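Local structure of putative lipoprotein (Parabacteroides distasonis, 4FVS) at residues A[136-150]-A[161-173]. The protein is of unknown function but, as a probable exported lipoprotein with a fold related to the LolA and LolB carriers, may bind lipid. Residues are numbered along the deposited sequence; the frame is centred on the assembly and turned at random.
Sequences RKDMAIKDREFIKTE and CAKVKYNIATRSP
Asp138 and Arg171, Ala140 and Ala169, and Lys142 and Asn167 are antiparallel hydrogen-bonded pairs, each closed by two backbone bonds; the straightest runs from Ala140 N to Ala169 O (2.9 Å, 173° at the hydrogen). Beyond Lys142 the register slips by one residue at a beta bulge, where Asp143 takes positive backbone angles and its side chain comes round to Asn167. There Asn167 ND2 donates to Asp143 OD2 over 3.0 Å, meeting the oxygen on its anti side, somewhat out of the carboxylate plane, with amide and carboxylate turned 76° apart. Asn167 suits the place because its amide offers an N-H to the acid, and an alanine here would probably leave the Asp143 carboxylate without this donor and free to turn. A classic bulge follows, in which Ile147 and Lys148 both face Lys163, and Ile147 N bonds to Lys163 O at 2.8 Å.

These are the two strands of a long beta hairpin in the all-antiparallel fold of a family from the LolA/LolB clan, flanked by strands 123-129 and 179-188.

The face of Met139 and Ile168 is mostly apolar, with Thr170 beside Met139. The flexible thioether chain of this selenomethionine bends at chi3 (72°), bringing CE to 3.6 Å from Ile168 CD1, which also lies beside Ile141 CG1. The CG2 branch of Ile141 reaches Tyr166 CD1 at 3.7 Å. Farther along, Val164 CG2 and Ala162 CB meet the edge of the Phe146 ring, which also packs edge-to-face with Phe113.

The face of Asp138, Lys142, Lys163 and Lys165 is mostly polar, though Ala140 and Ala169 share it. Asp138 OD2 makes a salt bridge at the guanidinium edge of Arg171, 3.4 Å from NH1, while its OD1 pairs with Lys126. Lys163 serves twice: its long aliphatic part lays CD 4.0 Å from Ile147 CG2, and its ammonium makes a cation-pi contact with Tyr184.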
ATOM      1  N   ARG A 136      -7.213 -18.401   7.654  1.00 54.28           N
ATOM      2  CA  ARG A 136      -6.544 -17.116   7.856  1.00 53.00           C
ATOM      3  C   ARG A 136      -5.010 -17.237   7.807  1.00 57.77           C
ATOM      4  O   ARG A 136      -4.451 -18.337   7.863  1.00 59.28           O
ATOM      5  CB  ARG A 136      -6.974 -16.453   9.206  1.00 54.01           C
ATOM      6  CG  ARG A 136      -6.353 -17.008  10.512  1.00 49.67           C
ATOM      7  CD  ARG A 136      -6.906 -18.363  10.906  1.00 47.26           C
ATOM      8  NE  ARG A 136      -6.331 -18.855  12.156  1.00 47.07           N
ATOM      9  CZ  ARG A 136      -6.545 -20.071  12.645  1.00 61.92           C
ATOM     10  NH1 ARG A 136      -7.329 -20.927  11.997  1.00 51.31           N
ATOM     11  NH2 ARG A 136      -5.996 -20.436  13.795  1.00 49.73           N
ATOM     12  N   LYS A 137      -4.356 -16.063   7.711  1.00 52.65           N
ATOM     13  CA  LYS A 137      -2.916 -15.831   7.694  1.00 52.11           C
ATOM     14  C   LYS A 137      -2.605 -14.579   8.449  1.00 58.18           C
ATOM     15  O   LYS A 137      -3.307 -13.574   8.302  1.00 56.89           O
ATOM     16  CB  LYS A 137      -2.356 -15.691   6.254  1.00 53.50           C
ATOM     17  CG  LYS A 137      -2.076 -16.960   5.478  1.00 73.71           C
ATOM     18  CD  LYS A 137      -1.489 -16.597   4.105  1.00 84.11           C
ATOM     19  CE  LYS A 137      -1.308 -17.782   3.182  1.00102.74           C
ATOM     20  NZ  LYS A 137      -0.900 -17.352   1.816  1.00111.86           N
ATOM     21  N   ASP A 138      -1.526 -14.614   9.221  1.00 57.72           N
ATOM     22  CA  ASP A 138      -0.971 -13.452   9.906  1.00 56.39           C
ATOM     23  C   ASP A 138       0.069 -12.817   9.033  1.00 56.90           C
ATOM     24  O   ASP A 138       0.880 -13.539   8.453  1.00 56.76           O
ATOM     25  CB  ASP A 138      -0.324 -13.851  11.242  1.00 59.70           C
ATOM     26  CG  ASP A 138      -1.249 -14.012  12.404  1.00 67.38           C
ATOM     27  OD1 ASP A 138      -1.977 -13.040  12.719  1.00 69.54           O
ATOM     28  OD2 ASP A 138      -1.147 -15.052  13.087  1.00 70.80           O
HETATM   29  N   MSE A 139       0.083 -11.487   8.947  1.00 51.68           N
HETATM   30  CA  MSE A 139       1.129 -10.803   8.202  1.00 51.47           C
HETATM   31  C   MSE A 139       1.615  -9.648   9.018  1.00 54.47           C
HETATM   32  O   MSE A 139       0.822  -8.772   9.373  1.00 55.80           O
HETATM   33  CB  MSE A 139       0.657 -10.360   6.821  1.00 53.64           C
HETATM   34  CG  MSE A 139       0.010 -11.498   6.047  1.00 62.57           C
HETATM   35 SE   MSE A 139      -0.256 -11.102   4.231  0.75 70.42          SE
HETATM   36  CE  MSE A 139       1.548 -11.157   3.643  1.00 67.39           C
ATOM     37  N   ALA A 140       2.901  -9.691   9.393  1.00 48.62           N
ATOM     38  CA  ALA A 140       3.526  -8.662  10.204  1.00 48.23           C
ATOM     39  C   ALA A 140       4.428  -7.767   9.358  1.00 52.81           C
ATOM     40  O   ALA A 140       5.376  -8.243   8.744  1.00 54.22           O
ATOM     41  CB  ALA A 140       4.316  -9.298  11.331  1.00 50.31           C
ATOM     42  N   ILE A 141       4.078  -6.481   9.273  1.00 48.99           N
ATOM     43  CA  ILE A 141       4.848  -5.450   8.577  1.00 49.04           C
ATOM     44  C   ILE A 141       5.557  -4.672   9.679  1.00 49.70           C
ATOM     45  O   ILE A 141       4.912  -3.967  10.451  1.00 46.83           O
ATOM     46  CB  ILE A 141       3.970  -4.568   7.635  1.00 52.63           C
ATOM     47  CG1 ILE A 141       3.166  -5.435   6.635  1.00 53.21           C
ATOM     48  CG2 ILE A 141       4.818  -3.516   6.895  1.00 53.08           C
ATOM     49  CD1 ILE A 141       1.745  -4.852   6.359  1.00 68.28           C
ATOM     50  N   LYS A 142       6.873  -4.850   9.786  1.00 46.67           N
ATOM     51  CA  LYS A 142       7.652  -4.273  10.877  1.00 48.26           C
ATOM     52  C   LYS A 142       8.988  -3.722  10.372  1.00 52.61           C
ATOM     53  O   LYS A 142       9.287  -3.826   9.190  1.00 50.67           O
ATOM     54  CB  LYS A 142       7.886  -5.367  11.964  1.00 52.77           C
ATOM     55  CG  LYS A 142       8.483  -6.667  11.411  1.00 65.86           C
ATOM     56  CD  LYS A 142       8.313  -7.834  12.344  1.00 76.38           C
ATOM     57  CE  LYS A 142       8.737  -9.117  11.654  1.00 92.65           C
ATOM     58  NZ  LYS A 142       8.381 -10.323  12.442  1.00103.99           N
ATOM     59  N   ASP A 143       9.791  -3.135  11.286  1.00 50.36           N
ATOM     60  CA  ASP A 143      11.120  -2.574  11.032  1.00 49.68           C
ATOM     61  C   ASP A 143      11.097  -1.635   9.821  1.00 53.58           C
ATOM     62  O   ASP A 143      11.978  -1.700   8.962  1.00 56.67           O
ATOM     63  CB  ASP A 143      12.130  -3.710  10.845  1.00 52.05           C
ATOM     64  CG  ASP A 143      12.113  -4.782  11.928  1.00 64.15           C
ATOM     65  OD1 ASP A 143      12.248  -4.425  13.127  1.00 68.20           O
ATOM     66  OD2 ASP A 143      12.032  -5.978  11.576  1.00 64.97           O
ATOM     67  N   ARG A 144      10.081  -0.757   9.760  1.00 48.27           N
ATOM     68  CA  ARG A 144       9.921   0.208   8.677  1.00 48.10           C
ATOM     69  C   ARG A 144      10.985   1.267   8.793  1.00 54.54           C
ATOM     70  O   ARG A 144      11.199   1.771   9.892  1.00 59.35           O
ATOM     71  CB  ARG A 144       8.515   0.842   8.693  1.00 46.92           C
ATOM     72  CG  ARG A 144       7.364  -0.151   8.541  1.00 44.96           C
ATOM     73  CD  ARG A 144       6.009   0.511   8.716  1.00 48.53           C
ATOM     74  NE  ARG A 144       5.647   1.464   7.655  1.00 51.77           N
ATOM     75  CZ  ARG A 144       4.947   2.575   7.859  1.00 52.56           C
ATOM     76  NH1 ARG A 144       4.548   2.899   9.078  1.00 47.95           N
ATOM     77  NH2 ARG A 144       4.661   3.382   6.850  1.00 34.29           N
ATOM     78  N   GLU A 145      11.683   1.583   7.702  1.00 48.62           N
ATOM     79  CA  GLU A 145      12.724   2.612   7.746  1.00 49.76           C
ATOM     80  C   GLU A 145      12.705   3.481   6.490  1.00 50.11           C
ATOM     81  O   GLU A 145      12.366   3.013   5.428  1.00 47.24           O
ATOM     82  CB  GLU A 145      14.134   2.029   7.963  1.00 53.26           C
ATOM     83  CG  GLU A 145      14.626   1.069   6.897  1.00 68.65           C
ATOM     84  CD  GLU A 145      16.090   0.697   7.017  1.00 93.77           C
ATOM     85  OE1 GLU A 145      16.949   1.611   6.999  1.00 78.86           O
ATOM     86  OE2 GLU A 145      16.376  -0.521   7.052  1.00 97.70           O
ATOM     87  N   PHE A 146      13.063   4.750   6.635  1.00 48.19           N
ATOM     88  CA  PHE A 146      13.186   5.717   5.562  1.00 47.72           C
ATOM     89  C   PHE A 146      14.544   5.537   4.895  1.00 51.90           C
ATOM     90  O   PHE A 146      15.580   5.565   5.582  1.00 51.58           O
ATOM     91  CB  PHE A 146      13.024   7.148   6.122  1.00 50.57           C
ATOM     92  CG  PHE A 146      13.263   8.235   5.105  1.00 52.61           C
ATOM     93  CD1 PHE A 146      12.316   8.506   4.117  1.00 54.45           C
ATOM     94  CD2 PHE A 146      14.467   8.929   5.078  1.00 56.09           C
ATOM     95  CE1 PHE A 146      12.545   9.490   3.158  1.00 56.96           C
ATOM     96  CE2 PHE A 146      14.706   9.906   4.109  1.00 60.76           C
ATOM     97  CZ  PHE A 146      13.735  10.193   3.167  1.00 58.70           C
ATOM     98  N   ILE A 147      14.544   5.385   3.553  1.00 48.85           N
ATOM     99  CA  ILE A 147      15.772   5.179   2.789  1.00 50.72           C
ATOM    100  C   ILE A 147      16.292   6.528   2.259  1.00 58.05           C
ATOM    101  O   ILE A 147      17.360   6.988   2.677  1.00 61.85           O
ATOM    102  CB  ILE A 147      15.543   4.141   1.651  1.00 52.59           C
ATOM    103  CG1 ILE A 147      14.953   2.813   2.189  1.00 50.32           C
ATOM    104  CG2 ILE A 147      16.818   3.908   0.840  1.00 55.20           C
ATOM    105  CD1 ILE A 147      15.754   2.160   3.440  1.00 65.88           C
ATOM    106  N   LYS A 148      15.521   7.164   1.373  1.00 52.39           N
ATOM    107  CA  LYS A 148      15.847   8.417   0.709  1.00 53.59           C
ATOM    108  C   LYS A 148      14.611   8.934  -0.014  1.00 58.56           C
ATOM    109  O   LYS A 148      13.594   8.230  -0.082  1.00 54.90           O
ATOM    110  CB  LYS A 148      17.005   8.166  -0.306  1.00 57.63           C
ATOM    111  CG  LYS A 148      16.601   7.300  -1.544  1.00 61.01           C
ATOM    112  CD  LYS A 148      17.756   6.665  -2.322  1.00 68.40           C
ATOM    113  CE  LYS A 148      17.274   5.556  -3.234  1.00 88.09           C
ATOM    114  NZ  LYS A 148      18.337   5.067  -4.157  1.00105.59           N
ATOM    115  N   THR A 149      14.736  10.118  -0.642  1.00 59.61           N
ATOM    116  CA  THR A 149      13.738  10.711  -1.527  1.00 59.31           C
ATOM    117  C   THR A 149      14.281  10.688  -2.911  1.00 66.57           C
ATOM    118  O   THR A 149      15.432  11.114  -3.110  1.00 71.18           O
ATOM    119  CB  THR A 149      13.346  12.138  -1.120  1.00 66.04           C
ATOM    120  OG1 THR A 149      14.489  13.006  -1.106  1.00 64.57           O
ATOM    121  CG2 THR A 149      12.572  12.174   0.166  1.00 61.05           C
ATOM    122  N   GLU A 150      13.501  10.203  -3.885  1.00 61.83           N
ATOM    123  CA  GLU A 150      14.002  10.227  -5.263  1.00 64.26           C
ATOM    124  C   GLU A 150      12.871  10.406  -6.239  1.00 67.72           C
ATOM    125  O   GLU A 150      11.724  10.164  -5.904  1.00 65.52           O
ATOM    126  CB  GLU A 150      14.859   8.990  -5.628  1.00 65.67           C
ATOM    127  CG  GLU A 150      14.193   7.626  -5.576  1.00 71.66           C
ATOM    128  CD  GLU A 150      15.007   6.504  -6.194  1.00 85.40           C
ATOM    129  OE1 GLU A 150      15.601   6.717  -7.275  1.00 87.51           O
ATOM    130  OE2 GLU A 150      15.009   5.391  -5.618  1.00 72.15           O
ATOM    131  N   CYS A 161       9.261  11.224  -4.802  1.00 59.73           N
ATOM    132  CA  CYS A 161       8.809  10.246  -3.825  1.00 55.56           C
ATOM    133  C   CYS A 161       9.712  10.156  -2.626  1.00 61.76           C
ATOM    134  O   CYS A 161      10.843  10.628  -2.633  1.00 67.48           O
ATOM    135  CB  CYS A 161       8.713   8.874  -4.485  1.00 53.08           C
ATOM    136  SG  CYS A 161       7.684   8.824  -5.957  1.00 56.80           S
ATOM    137  N   ALA A 162       9.203   9.457  -1.628  1.00 53.10           N
ATOM    138  CA  ALA A 162       9.856   8.990  -0.442  1.00 51.37           C
ATOM    139  C   ALA A 162       9.949   7.498  -0.575  1.00 51.45           C
ATOM    140  O   ALA A 162       8.963   6.869  -0.962  1.00 48.24           O
ATOM    141  CB  ALA A 162       9.055   9.391   0.781  1.00 51.48           C
ATOM    142  N   LYS A 163      11.143   6.945  -0.382  1.00 49.01           N
ATOM    143  CA  LYS A 163      11.389   5.511  -0.474  1.00 47.58           C
ATOM    144  C   LYS A 163      11.596   5.008   0.917  1.00 50.53           C
ATOM    145  O   LYS A 163      12.467   5.487   1.656  1.00 51.37           O
ATOM    146  CB  LYS A 163      12.579   5.177  -1.406  1.00 52.71           C
ATOM    147  CG  LYS A 163      12.753   3.683  -1.701  1.00 52.11           C
ATOM    148  CD  LYS A 163      14.164   3.369  -2.113  1.00 56.47           C
ATOM    149  CE  LYS A 163      14.283   1.926  -2.482  1.00 53.47           C
ATOM    150  NZ  LYS A 163      15.486   1.660  -3.321  1.00 54.47           N
ATOM    151  N   VAL A 164      10.743   4.064   1.283  1.00 46.88           N
ATOM    152  CA  VAL A 164      10.650   3.437   2.604  1.00 45.97           C
ATOM    153  C   VAL A 164      10.714   1.920   2.464  1.00 48.60           C
ATOM    154  O   VAL A 164      10.092   1.355   1.561  1.00 48.94           O
ATOM    155  CB  VAL A 164       9.336   3.898   3.302  1.00 49.13           C
ATOM    156  CG1 VAL A 164       8.977   3.003   4.475  1.00 48.71           C
ATOM    157  CG2 VAL A 164       9.427   5.350   3.763  1.00 50.24           C
ATOM    158  N   LYS A 165      11.501   1.279   3.330  1.00 45.70           N
ATOM    159  CA  LYS A 165      11.675  -0.176   3.402  1.00 45.89           C
ATOM    160  C   LYS A 165      10.877  -0.711   4.582  1.00 49.46           C
ATOM    161  O   LYS A 165      10.720  -0.004   5.576  1.00 49.38           O
ATOM    162  CB  LYS A 165      13.181  -0.545   3.541  1.00 50.13           C
ATOM    163  CG  LYS A 165      13.483  -2.045   3.636  1.00 57.49           C
ATOM    164  CD  LYS A 165      14.973  -2.316   3.802  1.00 70.62           C
ATOM    165  CE  LYS A 165      15.291  -3.737   4.215  1.00 77.16           C
ATOM    166  NZ  LYS A 165      16.754  -3.991   4.188  1.00 83.18           N
ATOM    167  N   TYR A 166      10.387  -1.951   4.486  1.00 45.39           N
ATOM    168  CA  TYR A 166       9.671  -2.648   5.572  1.00 43.49           C
ATOM    169  C   TYR A 166      10.060  -4.122   5.528  1.00 47.65           C
ATOM    170  O   TYR A 166      10.410  -4.615   4.462  1.00 47.77           O
ATOM    171  CB  TYR A 166       8.135  -2.471   5.464  1.00 42.38           C
ATOM    172  CG  TYR A 166       7.537  -3.147   4.236  1.00 44.28           C
ATOM    173  CD1 TYR A 166       7.227  -4.514   4.243  1.00 46.41           C
ATOM    174  CD2 TYR A 166       7.342  -2.442   3.048  1.00 44.03           C
ATOM    175  CE1 TYR A 166       6.800  -5.171   3.084  1.00 45.33           C
ATOM    176  CE2 TYR A 166       6.887  -3.085   1.887  1.00 43.60           C
ATOM    177  CZ  TYR A 166       6.628  -4.452   1.908  1.00 48.87           C
ATOM    178  OH  TYR A 166       6.220  -5.108   0.770  1.00 46.20           O
ATOM    179  N   ASN A 167      10.002  -4.816   6.662  1.00 43.89           N
ATOM    180  CA  ASN A 167      10.188  -6.265   6.742  1.00 43.66           C
ATOM    181  C   ASN A 167       8.817  -6.900   6.863  1.00 47.78           C
ATOM    182  O   ASN A 167       7.908  -6.303   7.461  1.00 47.02           O
ATOM    183  CB  ASN A 167      11.090  -6.683   7.898  1.00 41.66           C
ATOM    184  CG  ASN A 167      12.555  -6.392   7.734  1.00 51.97           C
ATOM    185  OD1 ASN A 167      13.114  -6.326   6.653  1.00 48.09           O
ATOM    186  ND2 ASN A 167      13.228  -6.314   8.839  1.00 46.48           N
ATOM    187  N   ILE A 168       8.642  -8.078   6.279  1.00 45.70           N
ATOM    188  CA  ILE A 168       7.369  -8.803   6.349  1.00 44.77           C
ATOM    189  C   ILE A 168       7.645 -10.232   6.835  1.00 50.03           C
ATOM    190  O   ILE A 168       8.716 -10.795   6.598  1.00 50.11           O
ATOM    191  CB  ILE A 168       6.548  -8.770   5.005  1.00 46.67           C
ATOM    192  CG1 ILE A 168       5.143  -9.397   5.166  1.00 45.77           C
ATOM    193  CG2 ILE A 168       7.297  -9.373   3.811  1.00 47.82           C
ATOM    194  CD1 ILE A 168       4.112  -8.733   4.390  1.00 45.22           C
ATOM    195  N   ALA A 169       6.677 -10.774   7.564  1.00 48.26           N
ATOM    196  CA  ALA A 169       6.665 -12.139   8.075  1.00 49.67           C
ATOM    197  C   ALA A 169       5.249 -12.649   7.961  1.00 54.34           C
ATOM    198  O   ALA A 169       4.343 -11.952   8.403  1.00 54.61           O
ATOM    199  CB  ALA A 169       7.179 -12.185   9.503  1.00 51.86           C
ATOM    200  N   THR A 170       5.036 -13.805   7.287  1.00 52.07           N
ATOM    201  CA  THR A 170       3.715 -14.388   7.022  1.00 51.51           C
ATOM    202  C   THR A 170       3.622 -15.795   7.652  1.00 59.83           C
ATOM    203  O   THR A 170       4.358 -16.713   7.265  1.00 61.99           O
ATOM    204  CB  THR A 170       3.436 -14.411   5.508  1.00 57.03           C
ATOM    205  OG1 THR A 170       3.720 -13.127   4.953  1.00 57.50           O
ATOM    206  CG2 THR A 170       2.010 -14.812   5.169  1.00 54.32           C
ATOM    207  N   ARG A 171       2.692 -15.927   8.632  1.00 56.68           N
ATOM    208  CA  ARG A 171       2.343 -17.125   9.402  1.00 58.06           C
ATOM    209  C   ARG A 171       0.993 -17.667   8.982  1.00 63.19           C
ATOM    210  O   ARG A 171       0.101 -16.892   8.650  1.00 60.55           O
ATOM    211  CB  ARG A 171       2.308 -16.832  10.899  1.00 56.34           C
ATOM    212  CG  ARG A 171       3.647 -16.462  11.470  1.00 63.64           C
ATOM    213  CD  ARG A 171       3.535 -16.046  12.909  1.00 64.38           C
ATOM    214  NE  ARG A 171       3.539 -17.209  13.787  1.00 70.57           N
ATOM    215  CZ  ARG A 171       2.464 -17.686  14.403  1.00 75.96           C
ATOM    216  NH1 ARG A 171       1.279 -17.097  14.243  1.00 54.30           N
ATOM    217  NH2 ARG A 171       2.562 -18.750  15.188  1.00 47.65           N
ATOM    218  N   SER A 172       0.839 -18.997   9.007  1.00 63.33           N
ATOM    219  CA  SER A 172      -0.390 -19.664   8.600  1.00 63.92           C
ATOM    220  C   SER A 172      -0.585 -20.962   9.375  1.00 71.42           C
ATOM    221  O   SER A 172       0.403 -21.676   9.600  1.00 72.60           O
ATOM    222  CB  SER A 172      -0.375 -19.949   7.106  1.00 65.93           C
ATOM    223  OG  SER A 172      -1.586 -20.569   6.709  1.00 76.89           O
ATOM    224  N   PRO A 173      -1.848 -21.303   9.768  1.00 68.27           N
ATOM    225  CA  PRO A 173      -2.074 -22.555  10.502  1.00 70.80           C
ATOM    226  C   PRO A 173      -1.654 -23.779   9.694  1.00 78.56           C
ATOM    227  O   PRO A 173      -1.213 -24.766  10.294  1.00 81.67           O
ATOM    228  CB  PRO A 173      -3.586 -22.551  10.773  1.00 72.35           C
ATOM    229  CG  PRO A 173      -4.166 -21.597   9.838  1.00 74.12           C
ATOM    230  CD  PRO A 173      -3.114 -20.559   9.603  1.00 67.95           C
TER